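Local coordinates for protein glucokinase (Streptomyces griseus, PDB 3VGL) that probably catalyses the ATP-dependent phosphorylation of D-glucose to glucose 6-phosphate, as a zinc-containing glucokinase of the ROK family, at residues A[108-120]-A[295-309]. Residues are numbered along the deposited sequence; the frame is centred on the assembly and turned at random.
Sequences AAAWGEYRFGAGQ and AQLGGKAGLVGAADL
Gly112 and Gly305 bring helices 108-116 and 301-309 together with CA atoms 3.7 Å apart, their axes 6.6 Å apart and crossing at 84°. Only glycine suits either place, because a CB would strike the opposing backbone; the bare Gly305 CA instead points its hydrogen almost straight at Ala108 O. Small residues complete this tight crossing: the methyl of Ala108 is a knob among Gly302, Gly305, Ala306 and Leu309, while Ala109 CB meets Ala301 CB. Beside it, the buried carboxylate of Glu113, on a chain bent at chi2 (-66°), holds the turn 295-298. OE2 receives Leu297 N (2.8 Å) through its syn lone pair; OE1 takes Gln296 N and Ala118 N from opposite faces of its plane. An alanine in place of Glu113 would probably leave the amides of Gln296, Leu297 and Ala118 without their acceptor and let the turn drift from the helix end. At the C-terminal end of segment 301-309, Asp308 OD2 accepts Trp111 NE1 (2.9 Å) by its anti lone pair and forms a salt bridge with Arg115 NH1 (2.8 Å). Leu309 CD2 and Arg115 CG cover opposite faces of the indole. The solvent side is looser: exposed Gln296 lies along Gly117 and Ala118, its NE2 reaching Gly117 O through a water. This glycine-lined crossing joins the two halves of the actin-like ATPase fold, linking the helix after strand 100-104 to the C-terminal helix.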
loop_
_atom_site.group_PDB
_atom_site.type_symbol
_atom_site.label_atom_id
_atom_site.label_comp_id
_atom_site.label_asym_id
_atom_site.label_seq_id
_atom_site.Cartn_x
_atom_site.Cartn_y
_atom_site.Cartn_z
ATOM N N ALA A 108 28.263 11.272 -8.696
ATOM C CA ALA A 108 29.440 12.087 -8.359
ATOM C C ALA A 108 29.666 12.118 -6.838
ATOM O O ALA A 108 30.804 11.962 -6.362
ATOM C CB ALA A 108 29.296 13.484 -8.941
ATOM N N ALA A 109 28.588 12.256 -6.064
ATOM C CA ALA A 109 28.701 12.217 -4.598
ATOM C C ALA A 109 29.294 10.881 -4.115
ATOM O O ALA A 109 30.152 10.870 -3.228
ATOM C CB ALA A 109 27.329 12.470 -3.941
ATOM N N ALA A 110 28.815 9.765 -4.678
ATOM C CA ALA A 110 29.348 8.443 -4.339
ATOM C C ALA A 110 30.857 8.389 -4.588
ATOM O O ALA A 110 31.640 7.939 -3.727
ATOM C CB ALA A 110 28.641 7.359 -5.142
ATOM N N TRP A 111 31.252 8.849 -5.770
ATOM C CA TRP A 111 32.662 8.887 -6.131
ATOM C C TRP A 111 33.467 9.773 -5.157
ATOM O O TRP A 111 34.553 9.368 -4.691
ATOM C CB TRP A 111 32.822 9.325 -7.593
ATOM C CG TRP A 111 34.252 9.280 -8.034
ATOM C CD1 TRP A 111 35.082 10.346 -8.240
ATOM C CD2 TRP A 111 35.030 8.101 -8.284
ATOM N NE1 TRP A 111 36.340 9.898 -8.610
ATOM C CE2 TRP A 111 36.333 8.529 -8.648
ATOM C CE3 TRP A 111 34.757 6.722 -8.233
ATOM C CZ2 TRP A 111 37.359 7.622 -8.970
ATOM C CZ3 TRP A 111 35.774 5.824 -8.549
ATOM C CH2 TRP A 111 37.060 6.286 -8.920
ATOM N N GLY A 112 32.953 10.964 -4.838
ATOM C CA GLY A 112 33.645 11.876 -3.895
ATOM C C GLY A 112 33.854 11.216 -2.544
ATOM O O GLY A 112 34.926 11.301 -1.960
ATOM N N GLU A 113 32.824 10.538 -2.042
ATOM C CA GLU A 113 32.925 9.863 -0.743
ATOM C C GLU A 113 33.833 8.646 -0.795
ATOM O O GLU A 113 34.540 8.340 0.176
ATOM C CB GLU A 113 31.534 9.487 -0.229
ATOM C CG GLU A 113 30.733 10.719 0.232
ATOM C CD GLU A 113 31.359 11.386 1.456
ATOM O OE1 GLU A 113 31.766 10.665 2.399
ATOM O OE2 GLU A 113 31.403 12.633 1.497
ATOM N N TYR A 114 33.822 7.951 -1.928
ATOM C CA TYR A 114 34.680 6.778 -2.106
ATOM C C TYR A 114 36.163 7.198 -2.091
ATOM O O TYR A 114 37.008 6.581 -1.422
ATOM C CB TYR A 114 34.318 6.048 -3.401
ATOM C CG TYR A 114 35.322 4.987 -3.750
ATOM C CD1 TYR A 114 35.435 3.826 -2.983
ATOM C CD2 TYR A 114 36.189 5.166 -4.816
ATOM C CE1 TYR A 114 36.388 2.859 -3.291
ATOM C CE2 TYR A 114 37.142 4.215 -5.128
ATOM C CZ TYR A 114 37.231 3.065 -4.368
ATOM O OH TYR A 114 38.185 2.132 -4.690
ATOM N N ARG A 115 36.458 8.276 -2.803
ATOM C CA ARG A 115 37.837 8.758 -2.921
ATOM C C ARG A 115 38.346 9.517 -1.689
ATOM O O ARG A 115 39.514 9.353 -1.284
ATOM C CB ARG A 115 37.969 9.655 -4.163
ATOM C CG ARG A 115 37.756 8.963 -5.506
ATOM C CD ARG A 115 38.881 8.011 -5.872
ATOM N NE ARG A 115 40.180 8.544 -5.491
ATOM C CZ ARG A 115 40.933 9.337 -6.247
ATOM N NH1 ARG A 115 40.536 9.709 -7.466
ATOM N NH2 ARG A 115 42.089 9.763 -5.770
ATOM N N PHE A 116 37.493 10.360 -1.111
ATOM C CA PHE A 116 37.949 11.386 -0.160
ATOM C C PHE A 116 37.150 11.401 1.137
ATOM O O PHE A 116 37.447 12.188 2.040
ATOM C CB PHE A 116 37.905 12.781 -0.809
ATOM C CG PHE A 116 38.563 12.855 -2.165
ATOM C CD1 PHE A 116 39.941 12.649 -2.309
ATOM C CD2 PHE A 116 37.809 13.165 -3.305
ATOM C CE1 PHE A 116 40.541 12.723 -3.576
ATOM C CE2 PHE A 116 38.410 13.241 -4.570
ATOM C CZ PHE A 116 39.780 13.020 -4.699
ATOM N N GLY A 117 36.153 10.516 1.247
ATOM C CA GLY A 117 35.250 10.566 2.380
ATOM C C GLY A 117 35.004 9.234 3.068
ATOM O O GLY A 117 35.943 8.459 3.316
ATOM N N ALA A 118 33.732 8.970 3.359
ATOM C CA ALA A 118 33.333 7.837 4.199
ATOM C C ALA A 118 33.509 6.477 3.512
ATOM O O ALA A 118 33.437 5.442 4.179
ATOM C CB ALA A 118 31.867 8.020 4.694
ATOM N N GLY A 119 33.731 6.476 2.197
ATOM C CA GLY A 119 33.900 5.232 1.442
ATOM C C GLY A 119 35.344 4.774 1.304
ATOM O O GLY A 119 35.609 3.705 0.762
ATOM N N GLN A 120 36.283 5.596 1.779
ATOM C CA GLN A 120 37.699 5.236 1.725
ATOM C C GLN A 120 37.967 3.903 2.407
ATOM O O GLN A 120 37.551 3.696 3.549
ATOM C CB GLN A 120 38.542 6.317 2.392
ATOM C CG GLN A 120 38.644 7.579 1.574
ATOM C CD GLN A 120 39.382 8.684 2.316
ATOM O OE1 GLN A 120 38.810 9.389 3.150
ATOM N NE2 GLN A 120 40.653 8.841 2.017
ATOM N N ALA A 295 27.864 11.164 4.803
ATOM C CA ALA A 295 28.861 11.673 3.874
ATOM C C ALA A 295 29.817 12.585 4.639
ATOM O O ALA A 295 29.398 13.552 5.280
ATOM C CB ALA A 295 28.176 12.446 2.729
ATOM N N GLN A 296 31.093 12.233 4.612
ATOM C CA GLN A 296 32.107 13.053 5.280
ATOM C C GLN A 296 32.200 14.464 4.705
ATOM O O GLN A 296 32.511 15.432 5.428
ATOM C CB GLN A 296 33.456 12.355 5.203
ATOM C CG GLN A 296 33.596 11.243 6.225
ATOM C CD GLN A 296 34.995 10.667 6.240
ATOM O OE1 GLN A 296 35.939 11.291 5.759
ATOM N NE2 GLN A 296 35.126 9.462 6.763
ATOM N N LEU A 297 31.931 14.581 3.406
ATOM C CA LEU A 297 31.929 15.864 2.718
ATOM C C LEU A 297 30.566 16.556 2.792
ATOM O O LEU A 297 30.407 17.685 2.296
ATOM C CB LEU A 297 32.352 15.691 1.257
ATOM C CG LEU A 297 33.714 15.013 1.023
ATOM C CD1 LEU A 297 33.814 14.498 -0.427
ATOM C CD2 LEU A 297 34.872 15.940 1.380
ATOM N N GLY A 298 29.591 15.876 3.400
ATOM C CA GLY A 298 28.243 16.408 3.532
ATOM C C GLY A 298 27.692 16.728 2.161
ATOM O O GLY A 298 27.950 16.005 1.200
ATOM N N GLY A 299 26.976 17.847 2.069
ATOM C CA GLY A 299 26.354 18.286 0.822
ATOM C C GLY A 299 27.338 18.636 -0.282
ATOM O O GLY A 299 26.939 18.785 -1.443
ATOM N N LYS A 300 28.621 18.759 0.060
ATOM C CA LYS A 300 29.647 19.054 -0.939
ATOM C C LYS A 300 30.231 17.841 -1.669
ATOM O O LYS A 300 31.078 17.992 -2.544
ATOM C CB LYS A 300 30.779 19.888 -0.308
ATOM C CG LYS A 300 30.273 21.141 0.366
ATOM C CD LYS A 300 31.316 21.716 1.333
ATOM C CE LYS A 300 31.400 23.247 1.211
ATOM N NZ LYS A 300 30.064 23.929 1.146
ATOM N N ALA A 301 29.772 16.630 -1.338
ATOM C CA ALA A 301 30.351 15.444 -1.946
ATOM C C ALA A 301 30.235 15.446 -3.468
ATOM O O ALA A 301 31.124 14.972 -4.163
ATOM C CB ALA A 301 29.703 14.161 -1.362
ATOM N N GLY A 302 29.100 15.914 -3.976
ATOM C CA GLY A 302 28.841 15.879 -5.401
ATOM C C GLY A 302 29.791 16.781 -6.173
ATOM O O GLY A 302 30.314 16.390 -7.219
ATOM N N LEU A 303 30.031 17.981 -5.657
ATOM C CA LEU A 303 30.925 18.885 -6.392
ATOM C C LEU A 303 32.358 18.371 -6.354
ATOM O O LEU A 303 33.072 18.443 -7.352
ATOM C CB LEU A 303 30.794 20.349 -5.956
ATOM C CG LEU A 303 31.437 20.972 -4.732
ATOM C CD1 LEU A 303 32.959 21.219 -4.922
ATOM C CD2 LEU A 303 30.766 22.297 -4.428
ATOM N N VAL A 304 32.762 17.802 -5.213
ATOM C CA VAL A 304 34.095 17.185 -5.104
ATOM C C VAL A 304 34.220 15.988 -6.056
ATOM O O VAL A 304 35.169 15.877 -6.838
ATOM C CB VAL A 304 34.425 16.781 -3.656
ATOM C CG1 VAL A 304 35.738 15.968 -3.588
ATOM C CG2 VAL A 304 34.505 18.046 -2.760
ATOM N N GLY A 305 33.247 15.074 -6.007
ATOM C CA GLY A 305 33.302 13.951 -6.897
ATOM C C GLY A 305 33.261 14.339 -8.360
ATOM O O GLY A 305 33.966 13.743 -9.163
ATOM N N ALA A 306 32.423 15.319 -8.717
ATOM C CA ALA A 306 32.338 15.772 -10.101
ATOM C C ALA A 306 33.655 16.387 -10.588
ATOM O O ALA A 306 34.090 16.102 -11.702
ATOM C CB ALA A 306 31.184 16.760 -10.281
ATOM N N ALA A 307 34.278 17.189 -9.729
ATOM C CA ALA A 307 35.616 17.755 -10.004
ATOM C C ALA A 307 36.608 16.630 -10.263
ATOM O O ALA A 307 37.390 16.686 -11.218
ATOM C CB ALA A 307 36.088 18.616 -8.843
ATOM N N ASP A 308 36.580 15.597 -9.420
ATOM C CA ASP A 308 37.550 14.531 -9.567
ATOM C C ASP A 308 37.266 13.692 -10.804
ATOM O O ASP A 308 38.190 13.246 -11.463
ATOM C CB ASP A 308 37.652 13.665 -8.315
ATOM C CG ASP A 308 38.865 12.761 -8.338
ATOM O OD1 ASP A 308 40.019 13.259 -8.195
ATOM O OD2 ASP A 308 38.689 11.550 -8.525
ATOM N N LEU A 309 35.981 13.481 -11.127
ATOM C CA LEU A 309 35.634 12.744 -12.341
ATOM C C LEU A 309 36.054 13.507 -13.614
ATOM O O LEU A 309 36.349 12.893 -14.638
ATOM C CB LEU A 309 34.135 12.359 -12.355
ATOM C CG LEU A 309 33.740 11.254 -11.360
ATOM C CD1 LEU A 309 32.233 11.216 -11.161
ATOM C CD2 LEU A 309 34.237 9.865 -11.789
HETATM O O HOH W 1 37.277 7.848 6.130
#